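Local atomic coordinates of angiotensin-converting enzyme (Anopheles gambiae, PDB entry 6S1Z), a protein that probably acts as a zinc-dependent peptidyl dipeptidase that releases dipeptides from the C-terminal ends of peptides, and binds the inhibitor fosinoprilat. Residues V339-C344 with G360-Y365; V373-G378 with L548-P553. All coordinates share one frame; numbering follows the deposited sequence.

Both contacts use the chain around helix 349-368, and they follow one another in sequence, with both segments of contact 1 coming earlier in the chain than those of contact 2. Contact 1 packs strand 339-342 against this helix, which carries zinc ligand H361; contact 2 joins the loop after the same helix to the loop that follows helix 536-548. Their centres lie about 17 Å apart, yet Y364 spans the gap: its OH is 3.5 Å from G378 CA, and its CE1 is 4.3 Å from G549 CA. The OH also hydrogen-bonds A379 N, just beyond contact 2. Fosinoprilat reaches the metal beside H361, whereas contact 2 is more remote, with G378 CA about 11 Å from the zinc ion.

Contact 1 (V339-C344 with G360-Y365); sequences VRIKQC and GHIQYY. With ZN (zinc ion), chain D; KS8 (fosinoprilat), chain C.
I362 and V339 meet where the zinc-binding helix of a gluzincin-type metallopeptidase packs on strand 339-342. This helix, 349-368, carries the HExxH motif, and the short helix and strand axes run nearly antiparallel at 166° and come within 8.8 Å of each other. I362 gives up more surface than any other residue here because its two branches diverge. A chi1 of -63° puts CG1 beside the backbone N and leaves CG2 anti to it, and CG2 turns to V339, approaching V339 CG2 to 3.4 Å. The longer branch goes to I341, where I362 CG1 lies 3.5 Å from I341 CG1, while the terminal CD1 comes 3.3 Å from R340 O. Branched aliphatic residues suit both sides, since they fill a buried seam that has no hydrogen bond across it. V339 also offers CG1 to the CB of Y365 at a looser 4.4 Å; the hydroxyl of that tyrosine hydrogen-bonds to A330 O on the partner strand 329-332. R340 turns from the helix and forms a salt bridge with D338. Next to I362 in sequence, H361 projects from another side of the helix, and H357 and E385 complete the protein's share of the metal site. The zinc ion is held by H361 NE2 at 1.9 Å and by the fosinoprilat oxygen O01 at 2.2 Å.

Contact 2 (V373-G378 with L548-P553); sequences VEFRGG and LGSSKP
E374 begins the contact through its backbone, its O lying 4.0 Å from S550 CB, while its carboxylate leads away from the opposite segment, and its side chain touches R86 of helix 82-89 and E23 of helix 12-42. The opposing residues L548-S551 form a type II' beta turn that starts on the last residue of helix 536-548. F375 follows and supplies the main apolar surface. Its chi1 of -48° keeps CG beside the backbone N and lays the ring alongside the turn, so that S551 CA sits over one face in a CH-pi contact, 3.8 Å from the ring centroid. E374 OE2 is above the opposite face, toward the rim, and S550 O approaches the ring obliquely. A broad, flat aromatic suits this place because it can pack on backbone atoms. R376 points away and gives a hydrogen bond to A335 O through NH1. G377 and G378 then pass the turn as bare main chain: S550 CB lies 3.7 Å from G377 O, and G378 C is 3.8 Å from G549 O. G549 suits the second turn position, whose phi is positive (58°). S551 fixes the turn's shape, its N donating to L548 O at 2.8 Å and its OG to the same oxygen at 2.6 Å, both from one face of the carbonyl plane. Around this junction, F375 rests on R85 and R86 and S550 on K89 at helix 82-89; V373 and E374 touch helix 12-42, and L548 packs on helix 554-562, whose N-cap position is P553.

Contact 1 (V339-C344 with G360-Y365)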
ATOM      1  N   VAL A 339     -18.613  -6.657  -5.167  1.00126.46           N
ATOM      2  CA  VAL A 339     -17.313  -6.347  -4.584  1.00114.15           C
ATOM      3  C   VAL A 339     -16.565  -7.657  -4.378  1.00115.18           C
ATOM      4  O   VAL A 339     -17.141  -8.633  -3.884  1.00119.40           O
ATOM      5  CB  VAL A 339     -17.456  -5.580  -3.257  1.00114.80           C
ATOM      6  CG1 VAL A 339     -18.345  -4.361  -3.444  1.00124.57           C
ATOM      7  CG2 VAL A 339     -18.009  -6.488  -2.165  1.00 92.17           C
ATOM      8  N   ARG A 340     -15.288  -7.678  -4.758  1.00109.87           N
ATOM      9  CA  ARG A 340     -14.486  -8.888  -4.673  1.00114.31           C
ATOM     10  C   ARG A 340     -13.092  -8.556  -4.164  1.00101.92           C
ATOM     11  O   ARG A 340     -12.576  -7.457  -4.385  1.00101.60           O
ATOM     12  CB  ARG A 340     -14.378  -9.593  -6.033  1.00116.64           C
ATOM     13  CG  ARG A 340     -15.712 -10.005  -6.628  1.00119.22           C
ATOM     14  CD  ARG A 340     -15.528 -10.664  -7.986  1.00105.15           C
ATOM     15  NE  ARG A 340     -16.621 -10.347  -8.902  1.00105.27           N
ATOM     16  CZ  ARG A 340     -16.682 -10.750 -10.167  1.00113.16           C
ATOM     17  NH1 ARG A 340     -15.712 -11.498 -10.678  1.00115.16           N
ATOM     18  NH2 ARG A 340     -17.714 -10.405 -10.923  1.00114.48           N
ATOM     19  N   ILE A 341     -12.488  -9.527  -3.480  1.00 84.30           N
ATOM     20  CA  ILE A 341     -11.117  -9.430  -2.994  1.00 84.72           C
ATOM     21  C   ILE A 341     -10.351 -10.643  -3.501  1.00 86.14           C
ATOM     22  O   ILE A 341     -10.809 -11.781  -3.349  1.00 76.65           O
ATOM     23  CB  ILE A 341     -11.054  -9.350  -1.456  1.00 77.33           C
ATOM     24  CG1 ILE A 341     -11.343  -7.920  -0.991  1.00 92.63           C
ATOM     25  CG2 ILE A 341      -9.695  -9.833  -0.948  1.00 76.10           C
ATOM     26  CD1 ILE A 341     -11.468  -7.766   0.512  1.00 91.37           C
ATOM     27  N   LYS A 342      -9.190 -10.399  -4.100  1.00 75.21           N
ATOM     28  CA  LYS A 342      -8.312 -11.452  -4.607  1.00 55.81           C
ATOM     29  C   LYS A 342      -7.039 -11.423  -3.767  1.00 58.30           C
ATOM     30  O   LYS A 342      -6.141 -10.612  -4.012  1.00 70.43           O
ATOM     31  CB  LYS A 342      -8.021 -11.241  -6.090  1.00 76.80           C
ATOM     32  CG  LYS A 342      -7.066 -12.258  -6.700  1.00 64.01           C
ATOM     33  CD  LYS A 342      -6.925 -12.066  -8.208  1.00 79.79           C
ATOM     34  CE  LYS A 342      -6.216 -10.763  -8.565  1.00 85.24           C
ATOM     35  NZ  LYS A 342      -4.801 -10.738  -8.102  1.00 77.53           N
ATOM     36  N   GLN A 343      -6.965 -12.309  -2.774  1.00 46.72           N
ATOM     37  CA  GLN A 343      -5.845 -12.335  -1.839  1.00 53.65           C
ATOM     38  C   GLN A 343      -5.471 -13.779  -1.541  1.00 48.67           C
ATOM     39  O   GLN A 343      -6.311 -14.554  -1.075  1.00 59.20           O
ATOM     40  CB  GLN A 343      -6.197 -11.597  -0.544  1.00 54.03           C
ATOM     41  CG  GLN A 343      -5.159 -11.742   0.555  1.00 60.94           C
ATOM     42  CD  GLN A 343      -5.476 -10.893   1.769  1.00 61.23           C
ATOM     43  OE1 GLN A 343      -6.166  -9.879   1.670  1.00 67.31           O
ATOM     44  NE2 GLN A 343      -4.973 -11.309   2.927  1.00 68.84           N
ATOM     45  N   CYS A 344      -4.210 -14.133  -1.800  1.00 58.71           N
ATOM     46  CA  CYS A 344      -3.691 -15.466  -1.493  1.00 62.45           C
ATOM     47  C   CYS A 344      -3.379 -15.540   0.004  1.00 56.26           C
ATOM     48  O   CYS A 344      -2.228 -15.582   0.442  1.00 70.06           O
ATOM     49  CB  CYS A 344      -2.465 -15.768  -2.344  1.00 61.74           C
ATOM     50  SG  CYS A 344      -2.812 -15.828  -4.121  1.00 71.40           S
ATOM     51  N   GLY A 360     -11.067  -2.317   3.716  1.00 79.12           N
ATOM     52  CA  GLY A 360     -11.231  -0.875   3.660  1.00 72.41           C
ATOM     53  C   GLY A 360     -11.477  -0.370   2.253  1.00 80.43           C
ATOM     54  O   GLY A 360     -12.188   0.620   2.059  1.00 62.09           O
ATOM     55  N   HIS A 361     -10.893  -1.035   1.254  1.00 86.25           N
ATOM     56  CA  HIS A 361     -11.167  -0.683  -0.133  1.00 93.64           C
ATOM     57  C   HIS A 361     -12.564  -1.127  -0.546  1.00106.60           C
ATOM     58  O   HIS A 361     -13.261  -0.407  -1.271  1.00 91.55           O
ATOM     59  CB  HIS A 361     -10.115  -1.308  -1.049  1.00109.62           C
ATOM     60  CG  HIS A 361      -8.764  -0.679  -0.930  1.00100.20           C
ATOM     61  ND1 HIS A 361      -8.547   0.661  -1.166  1.00 90.60           N
ATOM     62  CD2 HIS A 361      -7.560  -1.203  -0.604  1.00 99.97           C
ATOM     63  CE1 HIS A 361      -7.268   0.937  -0.989  1.00 94.15           C
ATOM     64  NE2 HIS A 361      -6.647  -0.177  -0.645  1.00100.06           N
ATOM     65  N   ILE A 362     -12.990  -2.307  -0.096  1.00111.28           N
ATOM     66  CA  ILE A 362     -14.319  -2.799  -0.440  1.00106.79           C
ATOM     67  C   ILE A 362     -15.390  -1.903   0.170  1.00 96.99           C
ATOM     68  O   ILE A 362     -16.346  -1.501  -0.504  1.00 79.55           O
ATOM     69  CB  ILE A 362     -14.483  -4.259   0.019  1.00110.11           C
ATOM     70  CG1 ILE A 362     -13.498  -5.174  -0.718  1.00108.12           C
ATOM     71  CG2 ILE A 362     -15.916  -4.722  -0.189  1.00119.16           C
ATOM     72  CD1 ILE A 362     -13.750  -5.313  -2.210  1.00103.79           C
ATOM     73  N   GLN A 363     -15.246  -1.577   1.456  1.00 94.17           N
ATOM     74  CA  GLN A 363     -16.211  -0.708   2.120  1.00 81.12           C
ATOM     75  C   GLN A 363     -16.378   0.602   1.362  1.00 79.51           C
ATOM     76  O   GLN A 363     -17.501   1.060   1.124  1.00 85.43           O
ATOM     77  CB  GLN A 363     -15.770  -0.440   3.559  1.00 73.06           C
ATOM     78  CG  GLN A 363     -16.641   0.566   4.290  1.00 81.03           C
ATOM     79  CD  GLN A 363     -18.093   0.139   4.336  1.00 95.54           C
ATOM     80  OE1 GLN A 363     -18.989   0.897   3.965  1.00 91.64           O
ATOM     81  NE2 GLN A 363     -18.334  -1.084   4.793  1.00104.79           N
ATOM     82  N   TYR A 364     -15.260   1.222   0.980  1.00 98.74           N
ATOM     83  CA  TYR A 364     -15.320   2.499   0.278  1.00 95.00           C
ATOM     84  C   TYR A 364     -16.157   2.399  -0.989  1.00 86.14           C
ATOM     85  O   TYR A 364     -16.821   3.369  -1.375  1.00 76.21           O
ATOM     86  CB  TYR A 364     -13.904   2.970  -0.055  1.00 94.21           C
ATOM     87  CG  TYR A 364     -13.690   4.462   0.064  1.00 92.63           C
ATOM     88  CD1 TYR A 364     -14.730   5.359  -0.144  1.00 97.32           C
ATOM     89  CD2 TYR A 364     -12.441   4.975   0.386  1.00 92.40           C
ATOM     90  CE1 TYR A 364     -14.532   6.721  -0.037  1.00108.12           C
ATOM     91  CE2 TYR A 364     -12.233   6.336   0.496  1.00 92.38           C
ATOM     92  CZ  TYR A 364     -13.282   7.204   0.286  1.00101.27           C
ATOM     93  OH  TYR A 364     -13.079   8.561   0.393  1.00105.99           O
ATOM     94  N   TYR A 365     -16.140   1.239  -1.650  1.00 95.62           N
ATOM     95  CA  TYR A 365     -16.977   1.038  -2.827  1.00100.95           C
ATOM     96  C   TYR A 365     -18.454   1.059  -2.456  1.00109.80           C
ATOM     97  O   TYR A 365     -19.263   1.729  -3.110  1.00 99.34           O
ATOM     98  CB  TYR A 365     -16.620  -0.287  -3.500  1.00 99.98           C
ATOM     99  CG  TYR A 365     -15.163  -0.426  -3.879  1.00112.59           C
ATOM    100  CD1 TYR A 365     -14.428   0.669  -4.313  1.00110.58           C
ATOM    101  CD2 TYR A 365     -14.523  -1.656  -3.809  1.00113.65           C
ATOM    102  CE1 TYR A 365     -13.096   0.542  -4.665  1.00104.72           C
ATOM    103  CE2 TYR A 365     -13.193  -1.793  -4.156  1.00106.07           C
ATOM    104  CZ  TYR A 365     -12.483  -0.691  -4.584  1.00105.19           C
ATOM    105  OH  TYR A 365     -11.159  -0.824  -4.930  1.00113.83           O
TER
HETATM  106 ZN    ZN D 705      -4.708  -0.241  -0.828  1.00 87.36          ZN
HETATM  107  C04 KS8 C 704      -3.501  -3.413  -4.076  1.00 92.57           C
HETATM  108  C05 KS8 C 704      -3.848  -2.152  -4.980  1.00 85.38           C
HETATM  109  C06 KS8 C 704      -3.672  -2.460  -6.524  1.00 69.72           C
HETATM  110  C07 KS8 C 704      -5.014  -2.684  -7.234  1.00 94.70           C
HETATM  111  C08 KS8 C 704      -4.827  -2.994  -8.791  1.00100.78           C
HETATM  112  C09 KS8 C 704      -4.710  -1.949  -9.699  1.00 93.98           C
HETATM  113  C10 KS8 C 704      -4.546  -2.220 -11.049  1.00 79.90           C
HETATM  114  C11 KS8 C 704      -4.497  -3.557 -11.501  1.00 76.62           C
HETATM  115  C12 KS8 C 704      -4.612  -4.589 -10.604  1.00 87.20           C
HETATM  116  C13 KS8 C 704      -4.778  -4.320  -9.240  1.00 87.75           C
HETATM  117  C14 KS8 C 704      -2.497  -4.021  -1.330  1.00 78.93           C
HETATM  118  C15 KS8 C 704      -1.110  -3.287  -1.335  1.00 79.26           C
HETATM  119  C18 KS8 C 704      -0.403  -4.117   0.964  1.00 87.77           C
HETATM  120  C19 KS8 C 704       0.360  -3.358   2.108  1.00 85.20           C
HETATM  121  C20 KS8 C 704       1.282  -2.364   1.325  1.00 88.73           C
HETATM  122  C21 KS8 C 704       1.236  -2.743  -0.002  1.00 77.84           C
HETATM  123  C22 KS8 C 704       2.331  -3.735  -0.344  1.00 76.23           C
HETATM  124  C25 KS8 C 704      -0.547  -2.626   3.015  1.00 81.01           C
HETATM  125  C26 KS8 C 704      -1.529  -3.611   3.700  1.00 97.91           C
HETATM  126  C27 KS8 C 704      -0.907  -4.430   4.835  1.00 96.87           C
HETATM  127  C28 KS8 C 704      -0.308  -3.514   5.884  1.00 91.88           C
HETATM  128  C29 KS8 C 704       0.769  -2.633   5.239  1.00 98.97           C
HETATM  129  C30 KS8 C 704       0.222  -1.813   4.062  1.00 93.04           C
HETATM  130  N17 KS8 C 704      -0.179  -3.415  -0.159  1.00 91.26           N
HETATM  131  O01 KS8 C 704      -3.512  -1.610  -2.028  1.00 91.22           O
HETATM  132  O03 KS8 C 704      -5.180  -3.452  -1.826  1.00 93.79           O
HETATM  133  O16 KS8 C 704      -0.796  -2.629  -2.276  1.00 63.53           O
HETATM  134  O23 KS8 C 704       2.318  -4.910   0.152  1.00 74.73           O
HETATM  135  O24 KS8 C 704       3.217  -3.408  -1.089  1.00 84.07           O
HETATM  136  P02 KS8 C 704      -3.737  -3.049  -2.271  1.00 80.88           P

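Contact 2 (V373-G378 with L548-P553)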
ATOM      1  N   VAL A 373     -20.571   7.701 -12.040  1.00145.56           N
ATOM      2  CA  VAL A 373     -19.281   7.072 -12.321  1.00144.01           C
ATOM      3  C   VAL A 373     -18.113   7.972 -11.942  1.00144.51           C
ATOM      4  O   VAL A 373     -17.042   7.482 -11.563  1.00141.99           O
ATOM      5  CB  VAL A 373     -19.211   6.662 -13.808  1.00135.88           C
ATOM      6  CG1 VAL A 373     -19.160   7.892 -14.703  1.00139.10           C
ATOM      7  CG2 VAL A 373     -18.011   5.759 -14.057  1.00124.62           C
ATOM      8  N   GLU A 374     -18.288   9.292 -12.032  1.00145.29           N
ATOM      9  CA  GLU A 374     -17.203  10.200 -11.675  1.00140.92           C
ATOM     10  C   GLU A 374     -16.895  10.124 -10.186  1.00139.42           C
ATOM     11  O   GLU A 374     -15.742   9.922  -9.787  1.00138.40           O
ATOM     12  CB  GLU A 374     -17.560  11.637 -12.058  1.00134.95           C
ATOM     13  CG  GLU A 374     -17.963  11.826 -13.505  1.00120.22           C
ATOM     14  CD  GLU A 374     -19.461  11.999 -13.685  1.00124.19           C
ATOM     15  OE1 GLU A 374     -19.978  11.620 -14.755  1.00124.12           O
ATOM     16  OE2 GLU A 374     -20.124  12.516 -12.760  1.00129.42           O
ATOM     17  N   PHE A 375     -17.917  10.289  -9.349  1.00136.91           N
ATOM     18  CA  PHE A 375     -17.744  10.358  -7.907  1.00133.82           C
ATOM     19  C   PHE A 375     -17.753   8.982  -7.249  1.00124.94           C
ATOM     20  O   PHE A 375     -17.979   8.884  -6.037  1.00124.83           O
ATOM     21  CB  PHE A 375     -18.831  11.248  -7.299  1.00137.13           C
ATOM     22  CG  PHE A 375     -19.007  12.564  -8.011  1.00149.43           C
ATOM     23  CD1 PHE A 375     -17.918  13.230  -8.554  1.00148.48           C
ATOM     24  CD2 PHE A 375     -20.264  13.133  -8.140  1.00150.72           C
ATOM     25  CE1 PHE A 375     -18.082  14.438  -9.207  1.00138.70           C
ATOM     26  CE2 PHE A 375     -20.431  14.341  -8.794  1.00142.78           C
ATOM     27  CZ  PHE A 375     -19.338  14.992  -9.327  1.00130.02           C
ATOM     28  N   ARG A 376     -17.511   7.920  -8.018  1.00126.38           N
ATOM     29  CA  ARG A 376     -17.407   6.569  -7.464  1.00128.42           C
ATOM     30  C   ARG A 376     -15.945   6.229  -7.170  1.00123.12           C
ATOM     31  O   ARG A 376     -15.376   5.261  -7.674  1.00112.21           O
ATOM     32  CB  ARG A 376     -18.033   5.555  -8.415  1.00128.20           C
ATOM     33  CG  ARG A 376     -19.543   5.669  -8.517  1.00125.23           C
ATOM     34  CD  ARG A 376     -20.155   4.484  -9.238  1.00123.59           C
ATOM     35  NE  ARG A 376     -19.981   3.243  -8.488  1.00131.17           N
ATOM     36  CZ  ARG A 376     -20.670   2.130  -8.711  1.00131.77           C
ATOM     37  NH1 ARG A 376     -21.595   2.094  -9.663  1.00140.84           N
ATOM     38  NH2 ARG A 376     -20.441   1.050  -7.976  1.00116.24           N
ATOM     39  N   GLY A 377     -15.342   7.057  -6.325  1.00123.89           N
ATOM     40  CA  GLY A 377     -13.954   6.874  -5.951  1.00116.46           C
ATOM     41  C   GLY A 377     -13.623   7.707  -4.736  1.00113.08           C
ATOM     42  O   GLY A 377     -14.329   8.665  -4.404  1.00113.25           O
ATOM     43  N   GLY A 378     -12.534   7.328  -4.074  1.00116.52           N
ATOM     44  CA  GLY A 378     -12.116   8.035  -2.881  1.00113.51           C
ATOM     45  C   GLY A 378     -11.811   9.495  -3.154  1.00118.28           C
ATOM     46  O   GLY A 378     -11.536   9.908  -4.283  1.00110.33           O
ATOM     47  N   LEU A 548     -19.064  10.776   0.399  1.00135.76           N
ATOM     48  CA  LEU A 548     -18.713  11.804  -0.573  1.00122.05           C
ATOM     49  C   LEU A 548     -17.907  11.220  -1.725  1.00115.98           C
ATOM     50  O   LEU A 548     -18.159  11.536  -2.894  1.00105.84           O
ATOM     51  CB  LEU A 548     -17.925  12.926   0.104  1.00115.32           C
ATOM     52  CG  LEU A 548     -18.676  13.796   1.114  1.00106.24           C
ATOM     53  CD1 LEU A 548     -17.722  14.787   1.765  1.00103.48           C
ATOM     54  CD2 LEU A 548     -19.832  14.524   0.448  1.00102.87           C
ATOM     55  N   GLY A 549     -16.939  10.362  -1.418  1.00111.08           N
ATOM     56  CA  GLY A 549     -16.056   9.866  -2.458  1.00114.24           C
ATOM     57  C   GLY A 549     -15.358  11.026  -3.135  1.00115.66           C
ATOM     58  O   GLY A 549     -14.742  11.878  -2.484  1.00118.49           O
ATOM     59  N   SER A 550     -15.456  11.074  -4.463  1.00109.54           N
ATOM     60  CA  SER A 550     -14.916  12.178  -5.242  1.00124.42           C
ATOM     61  C   SER A 550     -15.979  13.219  -5.578  1.00131.72           C
ATOM     62  O   SER A 550     -15.792  14.012  -6.507  1.00134.33           O
ATOM     63  CB  SER A 550     -14.264  11.651  -6.522  1.00127.31           C
ATOM     64  OG  SER A 550     -13.809  12.715  -7.337  1.00123.35           O
ATOM     65  N   SER A 551     -17.090  13.232  -4.837  1.00134.20           N
ATOM     66  CA  SER A 551     -18.132  14.223  -5.081  1.00134.91           C
ATOM     67  C   SER A 551     -17.668  15.616  -4.678  1.00133.24           C
ATOM     68  O   SER A 551     -17.902  16.589  -5.405  1.00132.78           O
ATOM     69  CB  SER A 551     -19.403  13.842  -4.321  1.00133.90           C
ATOM     70  OG  SER A 551     -19.192  13.895  -2.921  1.00131.91           O
ATOM     71  N   LYS A 552     -17.010  15.732  -3.527  1.00131.45           N
ATOM     72  CA  LYS A 552     -16.483  16.998  -3.052  1.00137.34           C
ATOM     73  C   LYS A 552     -14.958  16.960  -3.019  1.00139.08           C
ATOM     74  O   LYS A 552     -14.362  15.884  -2.911  1.00135.30           O
ATOM     75  CB  LYS A 552     -17.002  17.323  -1.647  1.00126.27           C
ATOM     76  CG  LYS A 552     -18.507  17.474  -1.557  1.00126.71           C
ATOM     77  CD  LYS A 552     -18.938  17.801  -0.136  1.00122.46           C
ATOM     78  CE  LYS A 552     -20.445  17.961  -0.033  1.00119.59           C
ATOM     79  NZ  LYS A 552     -20.875  18.284   1.354  1.00105.49           N
ATOM     80  N   PRO A 553     -14.297  18.113  -3.115  1.00138.75           N
ATOM     81  CA  PRO A 553     -12.844  18.139  -2.924  1.00134.73           C
ATOM     82  C   PRO A 553     -12.462  17.484  -1.604  1.00127.28           C
ATOM     83  O   PRO A 553     -13.240  17.468  -0.648  1.00125.79           O
ATOM     84  CB  PRO A 553     -12.511  19.636  -2.937  1.00139.15           C
ATOM     85  CG  PRO A 553     -13.600  20.251  -3.748  1.00125.88           C
ATOM     86  CD  PRO A 553     -14.834  19.442  -3.457  1.00128.22           C
TER